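Local structure of cellobiose 2-epimerase (3VW5) at residues Glu78-Asn82 / Asn83-Tyr87; Tyr110-Ala113 / Phe114-Ala118; Tyr362-Thr365 / Val366-Lys370; Val47-His50 / Ser51-Trp55. The protein catalyses the reversible epimerisation of cellobiose to 4-O-beta-D-glucosyl-D-mannose, an inversion at C2 of an unmodified sugar. The protein carries 2 engineered substitutions. All coordinates share one frame; numbering follows the deposited sequence.

Contact 1: residues Glu78-Asn82 / Asn83-Tyr87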
loop_
_atom_site.group_PDB
_atom_site.type_symbol
_atom_site.label_atom_id
_atom_site.label_comp_id
_atom_site.label_asym_id
_atom_site.label_seq_id
_atom_site.Cartn_x
_atom_site.Cartn_y
_atom_site.Cartn_z
ATOM N N GLU A 78 -18.906 -6.066 0.300
ATOM C CA GLU A 78 -19.949 -6.646 -0.535
ATOM C C GLU A 78 -19.650 -6.383 -2.000
ATOM O O GLU A 78 -19.809 -7.257 -2.854
ATOM C CB GLU A 78 -21.330 -6.114 -0.150
ATOM C CG GLU A 78 -21.899 -6.751 1.115
ATOM C CD GLU A 78 -22.511 -8.129 0.866
ATOM O OE1 GLU A 78 -22.114 -9.081 1.584
ATOM O OE2 GLU A 78 -23.394 -8.265 -0.030
ATOM N N PHE A 79 -19.192 -5.176 -2.291
ATOM C CA PHE A 79 -18.886 -4.822 -3.661
ATOM C C PHE A 79 -17.815 -5.761 -4.232
ATOM O O PHE A 79 -17.937 -6.222 -5.370
ATOM C CB PHE A 79 -18.458 -3.355 -3.763
ATOM C CG PHE A 79 -18.287 -2.880 -5.166
ATOM C CD1 PHE A 79 -19.401 -2.586 -5.951
ATOM C CD2 PHE A 79 -17.014 -2.734 -5.716
ATOM C CE1 PHE A 79 -19.252 -2.152 -7.262
ATOM C CE2 PHE A 79 -16.854 -2.303 -7.018
ATOM C CZ PHE A 79 -17.978 -2.009 -7.797
ATOM N N ILE A 80 -16.787 -6.056 -3.434
ATOM C CA ILE A 80 -15.681 -6.894 -3.895
ATOM C C ILE A 80 -16.129 -8.340 -4.117
ATOM O O ILE A 80 -15.984 -8.899 -5.217
ATOM C CB ILE A 80 -14.495 -6.856 -2.903
ATOM C CG1 ILE A 80 -13.817 -5.489 -2.936
ATOM C CG2 ILE A 80 -13.483 -7.957 -3.203
ATOM C CD1 ILE A 80 -12.856 -5.268 -1.793
ATOM N N LYS A 81 -16.690 -8.932 -3.067
ATOM C CA LYS A 81 -17.225 -10.288 -3.127
ATOM C C LYS A 81 -18.192 -10.504 -4.292
ATOM O O LYS A 81 -18.073 -11.477 -5.028
ATOM C CB LYS A 81 -17.901 -10.632 -1.799
ATOM C CG LYS A 81 -18.518 -12.016 -1.738
ATOM C CD LYS A 81 -19.124 -12.268 -0.370
ATOM C CE LYS A 81 -20.427 -11.507 -0.195
ATOM N NZ LYS A 81 -20.968 -11.701 1.183
ATOM N N ASN A 82 -19.131 -9.591 -4.478
ATOM C CA ASN A 82 -20.186 -9.800 -5.471
ATOM C C ASN A 82 -19.853 -9.384 -6.899
ATOM O O ASN A 82 -20.577 -9.733 -7.823
ATOM C CB ASN A 82 -21.504 -9.141 -5.026
ATOM C CG ASN A 82 -21.942 -9.582 -3.628
ATOM O OD1 ASN A 82 -21.707 -10.718 -3.219
ATOM N ND2 ASN A 82 -22.557 -8.674 -2.886
ATOM N N ASN A 83 -18.776 -8.635 -7.100
ATOM C CA ASN A 83 -18.465 -8.174 -8.455
ATOM C C ASN A 83 -17.019 -8.385 -8.845
ATOM O O ASN A 83 -16.723 -8.642 -9.999
ATOM C CB ASN A 83 -18.808 -6.686 -8.651
ATOM C CG ASN A 83 -20.288 -6.392 -8.464
ATOM O OD1 ASN A 83 -20.694 -5.870 -7.426
ATOM N ND2 ASN A 83 -21.104 -6.720 -9.476
ATOM N N CYS A 84 -16.118 -8.265 -7.881
ATOM C CA CYS A 84 -14.716 -8.050 -8.215
ATOM C C CYS A 84 -13.912 -9.334 -8.311
ATOM O O CYS A 84 -12.788 -9.340 -8.807
ATOM C CB CYS A 84 -14.085 -7.073 -7.213
ATOM S SG CYS A 84 -14.798 -5.403 -7.338
ATOM N N ILE A 85 -14.512 -10.423 -7.849
ATOM C CA ILE A 85 -13.842 -11.705 -7.794
ATOM C C ILE A 85 -14.222 -12.558 -9.003
ATOM O O ILE A 85 -15.402 -12.672 -9.351
ATOM C CB ILE A 85 -14.172 -12.408 -6.467
ATOM C CG1 ILE A 85 -13.340 -11.778 -5.351
ATOM C CG2 ILE A 85 -13.925 -13.888 -6.563
ATOM C CD1 ILE A 85 -13.672 -12.239 -3.967
ATOM N N ASP A 86 -13.214 -13.117 -9.668
ATOM C CA ASP A 86 -13.448 -14.042 -10.763
ATOM C C ASP A 86 -13.512 -15.447 -10.171
ATOM O O ASP A 86 -12.490 -16.080 -9.940
ATOM C CB ASP A 86 -12.342 -13.944 -11.813
ATOM C CG ASP A 86 -12.657 -14.742 -13.070
ATOM O OD1 ASP A 86 -13.558 -15.609 -13.010
ATOM O OD2 ASP A 86 -12.004 -14.513 -14.117
ATOM N N TYR A 87 -14.728 -15.923 -9.918
ATOM C CA TYR A 87 -14.915 -17.199 -9.250
ATOM C C TYR A 87 -14.584 -18.337 -10.185
ATOM O O TYR A 87 -14.121 -19.395 -9.751
ATOM C CB TYR A 87 -16.340 -17.323 -8.708
ATOM C CG TYR A 87 -16.566 -16.463 -7.483
ATOM C CD1 TYR A 87 -16.001 -16.808 -6.255
ATOM C CD2 TYR A 87 -17.328 -15.300 -7.556
ATOM C CE1 TYR A 87 -16.199 -16.024 -5.132
ATOM C CE2 TYR A 87 -17.527 -14.499 -6.437
ATOM C CZ TYR A 87 -16.965 -14.863 -5.230
ATOM O OH TYR A 87 -17.166 -14.069 -4.116
#
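The carbonyl oxygen of Ile80 takes two backbone N-H groups from the following turn, Cys84 N at 2.7 Å and, more weakly, Asn83 N at 3.4 Å. Asn83 N also makes a weak bond to Phe79 O, and this shared bonding accompanies a wider pi-type turn at 80-82. The next carbonyl along, Lys81 O, receives the hydroxyl of Tyr87, with OH at 2.9 Å and tilted 28° from the carbonyl plane. The same hydroxyl rests against Lys81 CG, and Ile85 CG2 sits over the centre of the Tyr87 ring. This is the last part of helix 67-84, in the outer layer of the (alpha/alpha)6 barrel, where the chain turns off toward strand 95-96. Phe79 CG lies anti to the backbone N (chi1 -173°), which sends the ring down the helix to meet Cys84 in an oblique sulfur-aromatic contact, CE2 to SG 3.7 Å. Toward the other flank of the ring, on the same side of its plane, Asn83 OD1 lies 3.8 Å from Phe79 CD1, ring and amide planes 43° apart. Shortening Asn83 to an alanine would remove the amide and is likely to open a gap beside the Phe79 ring. On the more exposed side Glu78 OE1 forms a salt bridge at 2.9 Å with Lys81 NZ, which also pairs with Glu130, while Asn82 ND2 bonds Glu78 OE2 at 3.0 Å from above the carboxylate plane.

Contact 2: residues Tyr110-Ala113 / Phe114-Ala118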
loop_
_atom_site.group_PDB
_atom_site.type_symbol
_atom_site.label_atom_id
_atom_site.label_comp_id
_atom_site.label_asym_id
_atom_site.label_seq_id
_atom_site.Cartn_x
_atom_site.Cartn_y
_atom_site.Cartn_z
ATOM N N TYR A 110 -0.262 -8.225 -8.014
ATOM C CA TYR A 110 -0.254 -7.098 -7.094
ATOM C C TYR A 110 -1.672 -6.739 -6.623
ATOM O O TYR A 110 -1.906 -6.485 -5.435
ATOM C CB TYR A 110 0.413 -5.944 -7.827
ATOM C CG TYR A 110 0.405 -4.629 -7.140
ATOM C CD1 TYR A 110 1.479 -4.243 -6.367
ATOM C CD2 TYR A 110 -0.652 -3.738 -7.305
ATOM C CE1 TYR A 110 1.503 -3.013 -5.744
ATOM C CE2 TYR A 110 -0.649 -2.501 -6.682
ATOM C CZ TYR A 110 0.437 -2.139 -5.901
ATOM O OH TYR A 110 0.480 -0.906 -5.281
ATOM N N ASN A 111 -2.613 -6.733 -7.561
ATOM C CA ASN A 111 -4.008 -6.441 -7.268
ATOM C C ASN A 111 -4.617 -7.536 -6.404
ATOM O O ASN A 111 -5.248 -7.240 -5.386
ATOM C CB ASN A 111 -4.794 -6.275 -8.570
ATOM C CG ASN A 111 -6.216 -5.781 -8.349
ATOM O OD1 ASN A 111 -6.500 -5.069 -7.388
ATOM N ND2 ASN A 111 -7.114 -6.156 -9.254
ATOM N N ILE A 112 -4.415 -8.799 -6.793
ATOM C CA ILE A 112 -4.905 -9.937 -5.999
ATOM C C ILE A 112 -4.343 -9.983 -4.572
ATOM O O ILE A 112 -5.055 -10.351 -3.631
ATOM C CB ILE A 112 -4.625 -11.290 -6.667
ATOM C CG1 ILE A 112 -5.186 -11.314 -8.094
ATOM C CG2 ILE A 112 -5.204 -12.410 -5.812
ATOM C CD1 ILE A 112 -4.463 -12.270 -9.039
ATOM N N ALA A 113 -3.069 -9.634 -4.409
ATOM C CA ALA A 113 -2.472 -9.602 -3.086
ATOM C C ALA A 113 -3.254 -8.626 -2.208
ATOM O O ALA A 113 -3.491 -8.884 -1.034
ATOM C CB ALA A 113 -1.000 -9.197 -3.163
ATOM N N PHE A 114 -3.653 -7.500 -2.784
ATOM C CA PHE A 114 -4.307 -6.465 -2.007
ATOM C C PHE A 114 -5.680 -6.912 -1.530
ATOM O O PHE A 114 -6.030 -6.718 -0.365
ATOM C CB PHE A 114 -4.417 -5.166 -2.795
ATOM C CG PHE A 114 -3.530 -4.105 -2.288
ATOM C CD1 PHE A 114 -3.813 -3.487 -1.077
ATOM C CD2 PHE A 114 -2.383 -3.732 -3.000
ATOM C CE1 PHE A 114 -2.967 -2.502 -0.577
ATOM C CE2 PHE A 114 -1.528 -2.742 -2.521
ATOM C CZ PHE A 114 -1.820 -2.127 -1.302
ATOM N N ALA A 115 -6.454 -7.494 -2.445
ATOM C CA ALA A 115 -7.705 -8.157 -2.079
ATOM C C ALA A 115 -7.506 -9.058 -0.843
ATOM O O ALA A 115 -8.266 -8.976 0.122
ATOM C CB ALA A 115 -8.255 -8.947 -3.259
ATOM N N ILE A 116 -6.475 -9.897 -0.868
ATOM C CA ILE A 116 -6.159 -10.729 0.293
ATOM C C ILE A 116 -5.915 -9.912 1.563
ATOM O O ILE A 116 -6.413 -10.251 2.631
ATOM C CB ILE A 116 -4.940 -11.620 0.013
ATOM C CG1 ILE A 116 -5.292 -12.662 -1.036
ATOM C CG2 ILE A 116 -4.428 -12.284 1.289
ATOM C CD1 ILE A 116 -4.074 -13.203 -1.742
ATOM N N TYR A 117 -5.134 -8.842 1.438
ATOM C CA TYR A 117 -4.800 -7.960 2.551
ATOM C C TYR A 117 -6.062 -7.372 3.200
ATOM O O TYR A 117 -6.218 -7.403 4.424
ATOM C CB TYR A 117 -3.889 -6.861 2.027
ATOM C CG TYR A 117 -3.302 -5.932 3.059
ATOM C CD1 TYR A 117 -2.835 -6.404 4.268
ATOM C CD2 TYR A 117 -3.184 -4.570 2.797
ATOM C CE1 TYR A 117 -2.274 -5.546 5.204
ATOM C CE2 TYR A 117 -2.627 -3.703 3.722
ATOM C CZ TYR A 117 -2.167 -4.192 4.920
ATOM O OH TYR A 117 -1.616 -3.325 5.835
ATOM N N ALA A 118 -6.950 -6.847 2.359
ATOM C CA ALA A 118 -8.223 -6.270 2.775
ATOM C C ALA A 118 -9.172 -7.321 3.378
ATOM O O ALA A 118 -9.723 -7.103 4.447
ATOM C CB ALA A 118 -8.895 -5.580 1.607
#
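Regular alpha-helical bonds join the two segments, from Ala115 N to Asn111 O at 3.2 Å, Ile116 N to Ile112 O at 3.1 Å and Tyr117 N to Ala113 O at 3.0 Å, whereas Phe114 N is divided between weak bonds to Tyr110 O and Asn111 O. One turn apart, Tyr110 and Phe114 run side by side and point the same way. Their rings form a T-shaped (edge-to-face) pair, the edge of Phe114 directed at the face of Tyr110 with centroids 5.7 Å apart and planes at 65°. Phe114 CE2 does most of the touching, 4.0 Å from Tyr110 CZ and close to the hydroxyl as well. Tyr110 CG stands anti to the backbone N (chi1 174°), which brings its ring alongside that of Phe114, and Tyr110 O lies near the plane of the Phe114 ring at its edge. His184 meets both rings, and Arg52 makes a cation-pi contact with Phe114. A different flank of the helix is aliphatic: Ile112 CG2 meets Ile116 CD1 at 4.3 Å, and Ile116 CG1 and CD1 pack on Ile112 O. Both isoleucines pack on Ile142 of helix 129-145, and Ile116 also on Leu138. Helix 109-126 thus packs between inner helices 47-64 and 179-196 and backs onto helix 129-145, the two-layer arrangement of an (alpha/alpha)6 barrel, whose central cavity holds the active site in related epimerases.

Contact 3: residues Tyr362-Thr365 / Val366-Lys370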
loop_
_atom_site.group_PDB
_atom_site.type_symbol
_atom_site.label_atom_id
_atom_site.label_comp_id
_atom_site.label_asym_id
_atom_site.label_seq_id
_atom_site.Cartn_x
_atom_site.Cartn_y
_atom_site.Cartn_z
ATOM N N TYR A 362 -2.948 18.439 -12.089
ATOM C CA TYR A 362 -3.402 17.404 -13.016
ATOM C C TYR A 362 -3.508 16.012 -12.382
ATOM O O TYR A 362 -3.748 15.026 -13.078
ATOM C CB TYR A 362 -2.498 17.348 -14.249
ATOM C CG TYR A 362 -1.032 17.166 -13.930
ATOM C CD1 TYR A 362 -0.199 18.263 -13.720
ATOM C CD2 TYR A 362 -0.476 15.901 -13.840
ATOM C CE1 TYR A 362 1.152 18.095 -13.431
ATOM C CE2 TYR A 362 0.863 15.719 -13.551
ATOM C CZ TYR A 362 1.677 16.810 -13.349
ATOM O OH TYR A 362 3.020 16.616 -13.071
ATOM N N LYS A 363 -3.310 15.935 -11.070
ATOM C CA LYS A 363 -3.418 14.671 -10.351
ATOM C C LYS A 363 -4.728 14.671 -9.572
ATOM O O LYS A 363 -4.985 15.589 -8.792
ATOM C CB LYS A 363 -2.232 14.473 -9.393
ATOM C CG LYS A 363 -0.874 14.346 -10.060
ATOM C CD LYS A 363 -0.870 13.288 -11.131
ATOM C CE LYS A 363 -0.758 11.881 -10.548
ATOM N NZ LYS A 363 -0.510 10.884 -11.641
ATOM N N GLU A 364 -5.552 13.651 -9.784
ATOM C CA GLU A 364 -6.866 13.575 -9.137
ATOM C C GLU A 364 -6.775 13.408 -7.617
ATOM O O GLU A 364 -5.766 12.916 -7.093
ATOM C CB GLU A 364 -7.693 12.429 -9.724
ATOM C CG GLU A 364 -7.158 11.913 -11.050
ATOM C CD GLU A 364 -6.140 10.806 -10.871
ATOM O OE1 GLU A 364 -4.958 10.995 -11.261
ATOM O OE2 GLU A 364 -6.532 9.749 -10.335
ATOM N N THR A 365 -7.841 13.808 -6.922
ATOM C CA THR A 365 -7.929 13.648 -5.471
ATOM C C THR A 365 -8.245 12.192 -5.103
ATOM O O THR A 365 -7.750 11.659 -4.117
ATOM C CB THR A 365 -9.016 14.561 -4.891
ATOM O OG1 THR A 365 -8.825 15.889 -5.384
ATOM C CG2 THR A 365 -8.940 14.602 -3.383
ATOM N N VAL A 366 -9.076 11.565 -5.925
ATOM C CA VAL A 366 -9.435 10.171 -5.753
ATOM C C VAL A 366 -9.522 9.509 -7.115
ATOM O O VAL A 366 -10.159 10.039 -8.029
ATOM C CB VAL A 366 -10.813 10.004 -5.085
ATOM C CG1 VAL A 366 -11.145 8.521 -4.951
ATOM C CG2 VAL A 366 -10.855 10.696 -3.734
ATOM N N GLY A 367 -8.898 8.341 -7.244
ATOM C CA GLY A 367 -8.972 7.563 -8.469
ATOM C C GLY A 367 -8.441 6.160 -8.257
ATOM O O GLY A 367 -8.208 5.739 -7.120
ATOM N N PRO A 368 -8.221 5.426 -9.356
ATOM C CA PRO A 368 -7.762 4.036 -9.254
ATOM C C PRO A 368 -6.478 3.897 -8.443
ATOM O O PRO A 368 -6.292 2.878 -7.792
ATOM C CB PRO A 368 -7.527 3.637 -10.718
ATOM C CG PRO A 368 -8.396 4.545 -11.490
ATOM C CD PRO A 368 -8.325 5.858 -10.759
ATOM N N TRP A 369 -5.629 4.913 -8.451
ATOM C CA TRP A 369 -4.360 4.835 -7.733
ATOM C C TRP A 369 -4.237 5.704 -6.468
ATOM O O TRP A 369 -3.207 5.676 -5.796
ATOM C CB TRP A 369 -3.191 5.083 -8.680
ATOM C CG TRP A 369 -2.873 3.906 -9.524
ATOM C CD1 TRP A 369 -3.150 3.756 -10.852
ATOM C CD2 TRP A 369 -2.217 2.692 -9.106
ATOM N NE1 TRP A 369 -2.694 2.533 -11.296
ATOM C CE2 TRP A 369 -2.122 1.861 -10.246
ATOM C CE3 TRP A 369 -1.696 2.233 -7.882
ATOM C CZ2 TRP A 369 -1.525 0.589 -10.199
ATOM C CZ3 TRP A 369 -1.105 0.964 -7.837
ATOM C CH2 TRP A 369 -1.026 0.160 -8.992
ATOM N N LYS A 370 -5.284 6.450 -6.126
ATOM C CA LYS A 370 -5.267 7.236 -4.890
ATOM C C LYS A 370 -6.508 6.989 -4.019
ATOM O O LYS A 370 -7.650 7.169 -4.468
ATOM C CB LYS A 370 -5.083 8.723 -5.193
ATOM C CG LYS A 370 -4.926 9.571 -3.955
ATOM C CD LYS A 370 -4.476 10.972 -4.297
ATOM C CE LYS A 370 -4.274 11.801 -3.037
ATOM N NZ LYS A 370 -5.554 12.064 -2.352
#
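The flat carboxylate of Glu364 bends back over the chain, OE2 lying 3.8 Å from Gly367 CA and 4.3 Å from Pro368 CD, while the planar carbonyl group of Thr365 is met in its own plane by the amine of Lys370. The segment 366-370 carries a type I beta turn from Gly367 to Lys370, closed by Lys370 N to Gly367 O at 3.2 Å and, in return, Gly367 N to Lys370 O at 3.3 Å. Just before it, Thr365 and Val366 both face Leu33, the pattern of a classic beta bulge, and Thr365 OG1 bonds Ser34 O. This loop leads from strand 352-353 to helix 373-385, and Val366 packs on Phe17 and Trp18 of helix 2-19. The extended Lys370 chain passes across the oxygen of Thr365, with CD 3.4 Å from Thr365 O, and bends only at its last torsion (chi4 -68°). Its amine is gripped several times, by a salt bridge to Glu348, a bond to Trp349 O and a cation-pi contact with Trp303, so the ammonium charge is probably offset mainly by Glu348. Within the loop itself, Lys370 NZ reaches Thr365 O at 2.8 Å, on a lone pair, with a C=O...N angle of 138°.

Contact 4: residues Val47-His50 / Ser51-Trp55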
loop_
_atom_site.group_PDB
_atom_site.type_symbol
_atom_site.label_atom_id
_atom_site.label_comp_id
_atom_site.label_asym_id
_atom_site.label_seq_id
_atom_site.Cartn_x
_atom_site.Cartn_y
_atom_site.Cartn_z
ATOM N N VAL A 47 -10.591 -1.997 -8.648
ATOM C CA VAL A 47 -10.717 -2.946 -7.551
ATOM C C VAL A 47 -9.618 -2.779 -6.497
ATOM O O VAL A 47 -9.864 -2.990 -5.304
ATOM C CB VAL A 47 -10.924 -4.412 -8.030
ATOM C CG1 VAL A 47 -11.266 -4.446 -9.527
ATOM C CG2 VAL A 47 -9.746 -5.286 -7.682
ATOM N N ILE A 48 -8.425 -2.369 -6.913
ATOM C CA ILE A 48 -7.398 -1.996 -5.936
ATOM C C ILE A 48 -7.877 -0.859 -5.016
ATOM O O ILE A 48 -7.568 -0.832 -3.827
ATOM C CB ILE A 48 -6.054 -1.638 -6.605
ATOM C CG1 ILE A 48 -5.000 -2.684 -6.247
ATOM C CG2 ILE A 48 -5.556 -0.298 -6.134
ATOM C CD1 ILE A 48 -3.866 -2.739 -7.241
ATOM N N LEU A 49 -8.645 0.063 -5.579
ATOM C CA LEU A 49 -9.212 1.161 -4.828
ATOM C C LEU A 49 -10.183 0.632 -3.776
ATOM O O LEU A 49 -10.142 1.048 -2.621
ATOM C CB LEU A 49 -9.915 2.147 -5.779
ATOM C CG LEU A 49 -10.830 3.226 -5.193
ATOM C CD1 LEU A 49 -10.097 4.075 -4.185
ATOM C CD2 LEU A 49 -11.448 4.088 -6.280
ATOM N N HIS A 50 -11.060 -0.287 -4.181
ATOM C CA HIS A 50 -12.018 -0.861 -3.254
ATOM C C HIS A 50 -11.375 -1.742 -2.199
ATOM O O HIS A 50 -11.796 -1.739 -1.042
ATOM C CB HIS A 50 -13.130 -1.585 -3.994
ATOM C CG HIS A 50 -14.156 -0.655 -4.552
ATOM N ND1 HIS A 50 -13.918 0.133 -5.658
ATOM C CD2 HIS A 50 -15.402 -0.339 -4.124
ATOM C CE1 HIS A 50 -14.984 0.872 -5.903
ATOM N NE2 HIS A 50 -15.898 0.607 -4.987
ATOM N N SER A 51 -10.344 -2.479 -2.565
ATOM C CA SER A 51 -9.673 -3.263 -1.554
ATOM C C SER A 51 -9.028 -2.355 -0.526
ATOM O O SER A 51 -9.046 -2.649 0.662
ATOM C CB SER A 51 -8.661 -4.205 -2.186
ATOM O OG SER A 51 -9.335 -5.123 -3.015
ATOM N N ARG A 52 -8.469 -1.238 -0.983
ATOM C CA ARG A 52 -7.808 -0.304 -0.071
ATOM C C ARG A 52 -8.798 0.402 0.860
ATOM O O ARG A 52 -8.516 0.620 2.052
ATOM C CB ARG A 52 -6.945 0.678 -0.845
ATOM C CG ARG A 52 -5.731 0.018 -1.437
ATOM C CD ARG A 52 -5.051 0.861 -2.496
ATOM N NE ARG A 52 -3.684 0.415 -2.735
ATOM C CZ ARG A 52 -2.782 1.087 -3.449
ATOM N NH1 ARG A 52 -3.091 2.254 -4.009
ATOM N NH2 ARG A 52 -1.565 0.592 -3.597
ATOM N N ILE A 53 -9.962 0.739 0.318
ATOM C CA ILE A 53 -11.036 1.261 1.143
ATOM C C ILE A 53 -11.460 0.200 2.173
ATOM O O ILE A 53 -11.520 0.487 3.377
ATOM C CB ILE A 53 -12.204 1.750 0.293
ATOM C CG1 ILE A 53 -11.744 2.940 -0.536
ATOM C CG2 ILE A 53 -13.403 2.150 1.164
ATOM C CD1 ILE A 53 -12.688 3.317 -1.677
ATOM N N LEU A 54 -11.710 -1.026 1.703
ATOM C CA LEU A 54 -12.044 -2.152 2.593
ATOM C C LEU A 54 -10.989 -2.305 3.680
ATOM O O LEU A 54 -11.309 -2.369 4.869
ATOM C CB LEU A 54 -12.219 -3.463 1.819
ATOM C CG LEU A 54 -12.521 -4.713 2.666
ATOM C CD1 LEU A 54 -13.612 -4.459 3.702
ATOM C CD2 LEU A 54 -12.868 -5.939 1.828
ATOM N N TRP A 55 -9.720 -2.329 3.289
ATOM C CA TRP A 55 -8.676 -2.408 4.294
ATOM C C TRP A 55 -8.781 -1.252 5.287
ATOM O O TRP A 55 -8.613 -1.427 6.492
ATOM C CB TRP A 55 -7.265 -2.447 3.678
ATOM C CG TRP A 55 -6.235 -2.504 4.781
ATOM C CD1 TRP A 55 -5.719 -3.624 5.362
ATOM C CD2 TRP A 55 -5.661 -1.389 5.487
ATOM N NE1 TRP A 55 -4.840 -3.281 6.358
ATOM C CE2 TRP A 55 -4.789 -1.916 6.462
ATOM C CE3 TRP A 55 -5.789 0.004 5.379
ATOM C CZ2 TRP A 55 -4.063 -1.102 7.331
ATOM C CZ3 TRP A 55 -5.063 0.807 6.247
ATOM C CH2 TRP A 55 -4.217 0.256 7.203
#
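This is a buried contact on helix 47-64, an inner helix of the (alpha/alpha)6 barrel, where local packing one turn apart brings Val47-His50 against Ser51-Trp55. Regular backbone bonds set the spacing, among them Ser51 N to Val47 O at 2.8 Å, Arg52 N to Ile48 O at 3.0 Å and Leu54 N to His50 O at 2.8 Å. Ile48 and Arg52 lie side by side and point the same way. The methyl CG2 of Ile48 lies over one face of the guanidinium, offset toward its rim, and is 3.9 Å from Arg52 CD. Arg52 is extended from CG to NE, with CG anti to the carbonyl carbon (chi1 -70°), and this carries the charged group to helix 109-126, where it makes a cation-pi contact with Phe114 and touches Tyr110. A leucine in its place would lose the guanidinium and is likely to leave Phe114 without its cationic partner and the Ile48 methyl without the flat group beneath it. His50 faces outward to helix 67-84, its ring stacked on Phe79; bonds to Gly46 O at ND1 and Phe29 N at NE2 fix how that ring is turned. Leu54 packs on Tyr77 and Ile80 of the same outer helix. On the flank toward Cys371 and Pro372, Leu49 and Ile53 cross at a slant, and their end methyls meet, Leu49 CD1 to Ile53 CD1 at 3.7 Å.

In the fold
Along the chain the order is contact 4, contact 1, contact 2 and contact 3. Contact 4 touches the other three. Its centre is about 9 Å from that of contact 2, about 12 Å from that of contact 1 and about 14 Å from that of contact 3. Helices 47-64 and 67-84 are consecutive, an inner and outer pair of the barrel, whereas 47-64 and 109-126 are neighbours in the inner ring. Contacts 1 and 3 are farthest apart, with centres about 23 Å from each other. Trp369 also reaches Tyr110, so the loop before helix 373-385, near the end of the chain, closes against inner helices 47-64 and 109-126 and joins the start of the barrel to its finish.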